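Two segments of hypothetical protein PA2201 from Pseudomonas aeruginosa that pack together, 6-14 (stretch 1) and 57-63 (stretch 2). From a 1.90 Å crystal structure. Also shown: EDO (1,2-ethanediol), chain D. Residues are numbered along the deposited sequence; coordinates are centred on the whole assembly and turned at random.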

# COMPACT_ATOMS: atom_id res chain seq x y z
N LEU B 6 -25.15 8.84 9.17
CA LEU B 6 -25.59 8.51 7.80
C LEU B 6 -25.66 6.99 7.70
O LEU B 6 -24.85 6.29 8.34
CB LEU B 6 -24.58 9.04 6.76
CG LEU B 6 -24.30 10.55 6.66
N THR B 7 -26.58 6.48 6.88
CA THR B 7 -26.62 5.04 6.58
C THR B 7 -25.53 4.65 5.60
O THR B 7 -25.45 5.22 4.50
CB THR B 7 -28.00 4.60 5.99
OG1 THR B 7 -29.01 4.76 6.99
CG2 THR B 7 -27.98 3.15 5.61
N LEU B 8 -24.72 3.66 5.95
CA LEU B 8 -23.70 3.17 5.02
C LEU B 8 -24.03 1.74 4.64
O LEU B 8 -24.26 0.91 5.52
CB LEU B 8 -22.30 3.24 5.61
CG LEU B 8 -21.84 4.64 6.08
CD1 LEU B 8 -20.52 4.48 6.76
CD2 LEU B 8 -21.72 5.60 4.91
N ASP B 9 -24.07 1.49 3.35
CA ASP B 9 -24.51 0.19 2.85
C ASP B 9 -23.45 -0.87 2.64
O ASP B 9 -23.79 -2.07 2.57
CB ASP B 9 -25.36 0.37 1.58
CG ASP B 9 -26.72 1.01 1.90
OD1 ASP B 9 -27.16 0.90 3.06
OD2 ASP B 9 -27.33 1.64 1.02
N ASN B 10 -22.18 -0.47 2.54
CA ASN B 10 -21.17 -1.49 2.20
C ASN B 10 -20.99 -2.50 3.34
O ASN B 10 -21.20 -2.16 4.51
CB ASN B 10 -19.82 -0.82 1.91
CG ASN B 10 -18.99 -0.60 3.17
OD1 ASN B 10 -18.23 -1.48 3.59
ND2 ASN B 10 -19.10 0.55 3.74
N ARG B 11 -20.59 -3.72 2.99
CA ARG B 11 -20.17 -4.72 3.97
C ARG B 11 -18.83 -5.28 3.52
O ARG B 11 -18.65 -6.50 3.27
CB ARG B 11 -21.24 -5.82 4.13
CG ARG B 11 -22.61 -5.33 4.69
CD ARG B 11 -22.50 -4.65 6.10
NE ARG B 11 -23.83 -4.20 6.60
CZ ARG B 11 -24.28 -2.94 6.54
NH1 ARG B 11 -23.51 -1.96 6.01
NH2 ARG B 11 -25.49 -2.65 7.00
N LEU B 12 -17.86 -4.38 3.39
CA LEU B 12 -16.59 -4.72 2.77
C LEU B 12 -15.80 -5.73 3.60
O LEU B 12 -15.17 -6.64 3.03
CB LEU B 12 -15.74 -3.44 2.53
CG LEU B 12 -14.30 -3.59 1.97
CD1 LEU B 12 -14.20 -4.31 0.61
CD2 LEU B 12 -13.61 -2.21 1.96
N ALA B 13 -15.78 -5.56 4.92
CA ALA B 13 -14.94 -6.44 5.75
C ALA B 13 -15.40 -7.90 5.63
O ALA B 13 -14.57 -8.81 5.59
CB ALA B 13 -14.89 -6.01 7.20
N GLU B 14 -16.71 -8.12 5.60
CA GLU B 14 -17.26 -9.48 5.40
C GLU B 14 -16.98 -10.05 4.01
O GLU B 14 -16.81 -11.25 3.87
CB GLU B 14 -18.77 -9.55 5.71
CG GLU B 14 -19.11 -9.79 7.20
C1 EDO D . -17.92 1.34 7.53
O1 EDO D . -18.83 0.73 6.60
C2 EDO D . -17.66 0.44 8.73
O2 EDO D . -18.91 -0.12 9.18
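Stretch 2, residues 57-63: GYRQPFA

The apolar centre of this contact is the side chain of Leu 8, whose CA-to-CB bond points toward stretch 2. Its CD1 lies 3.8 Å from CG of Pro 61 and 3.7 Å from CZ of Phe 62, so a single methyl group touches two consecutive residues. A branched aliphatic chain suits this place, because it fills the space beside a proline ring and an aromatic ring without asking for a polar partner. Phe 62 extends the patch to Leu 6: CB of Leu 6 is 4.0 Å from CE1 of Phe 62, and the backbone O of Leu 6 is 3.5 Å from its CZ. The outer methyls of Leu 6 are not modelled, so the contact seen here is made by what remains of that residue.

The two chains run in opposite senses, Leu 6 pairing with Phe 62 and Leu 12 with Tyr 58, at CA separations of 8.6 and 9.8 Å. Side chains therefore bridge the gap. Stretch 2 leaves its helix at Gln 60 and enters a type I turn from Gln 60 to Ala 63, which places Pro 61 and Phe 62 at its corners, facing stretch 1. Stretch 1 is extended around Leu 8 and becomes helical at Leu 12.

Toward the polar edge stands Tyr 58, long enough to reach across with its phenol. CB of Leu 12 packs 4.2 Å from CZ of Tyr 58, while OH of Tyr 58 donates a 2.6 Å hydrogen bond to OD1 of Asn 10. That same OD1 accepts from N of Leu 12 at 2.9 Å, tying the tyrosine to the start of the helix. A water donates to OH of Tyr 58 at 2.6 Å, and ethanediol lies over one face of the ring, its O1 accepting from ND2 of Asn 10 at 2.9 Å.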

# COMPACT_ATOMS: atom_id res chain seq x y z
N GLY B 57 -10.39 5.70 9.25
CA GLY B 57 -11.41 6.42 8.46
C GLY B 57 -12.50 5.53 7.90
O GLY B 57 -13.62 5.97 7.69
N TYR B 58 -12.20 4.26 7.67
CA TYR B 58 -13.27 3.30 7.36
C TYR B 58 -14.07 2.88 8.62
O TYR B 58 -15.29 2.84 8.62
CB TYR B 58 -12.69 2.06 6.69
CG TYR B 58 -13.73 1.01 6.38
CD1 TYR B 58 -14.61 1.18 5.32
CD2 TYR B 58 -13.87 -0.11 7.20
CE1 TYR B 58 -15.59 0.20 5.04
CE2 TYR B 58 -14.85 -1.08 6.94
CZ TYR B 58 -15.70 -0.91 5.86
OH TYR B 58 -16.65 -1.85 5.62
N ARG B 59 -13.37 2.55 9.68
CA ARG B 59 -14.01 1.96 10.85
C ARG B 59 -14.76 2.98 11.71
O ARG B 59 -15.68 2.61 12.45
CB ARG B 59 -12.96 1.27 11.71
CG ARG B 59 -12.42 -0.05 11.11
CD ARG B 59 -11.84 -0.85 12.27
NE ARG B 59 -10.40 -0.95 12.18
CZ ARG B 59 -9.57 -1.38 13.13
NH1 ARG B 59 -10.00 -1.75 14.33
NH2 ARG B 59 -8.28 -1.44 12.85
N GLN B 60 -14.35 4.24 11.64
CA GLN B 60 -14.99 5.32 12.37
C GLN B 60 -15.13 6.50 11.45
O GLN B 60 -14.44 7.50 11.64
CB GLN B 60 -14.15 5.73 13.59
CG GLN B 60 -13.80 4.60 14.53
CD GLN B 60 -14.92 4.27 15.47
OE1 GLN B 60 -15.86 5.06 15.66
NE2 GLN B 60 -14.84 3.09 16.10
N PRO B 61 -16.01 6.41 10.44
CA PRO B 61 -16.05 7.45 9.42
C PRO B 61 -16.72 8.73 9.90
O PRO B 61 -16.71 9.72 9.18
CB PRO B 61 -16.87 6.82 8.30
CG PRO B 61 -17.69 5.81 8.95
CD PRO B 61 -17.01 5.35 10.19
N PHE B 62 -17.34 8.72 11.07
CA PHE B 62 -18.01 9.93 11.54
C PHE B 62 -17.23 10.67 12.60
O PHE B 62 -17.73 11.64 13.19
CB PHE B 62 -19.44 9.62 11.97
CG PHE B 62 -20.19 8.79 10.96
CD1 PHE B 62 -20.46 9.29 9.69
CD2 PHE B 62 -20.59 7.49 11.26
CE1 PHE B 62 -21.13 8.53 8.74
CE2 PHE B 62 -21.28 6.71 10.32
CZ PHE B 62 -21.54 7.23 9.05
N ALA B 63 -15.99 10.24 12.84
CA ALA B 63 -15.19 10.88 13.90
C ALA B 63 -14.61 12.23 13.46
O ALA B 63 -14.34 13.08 14.30
CB ALA B 63 -14.09 9.95 14.43
O HOH W 1 -17.64 -3.68 7.19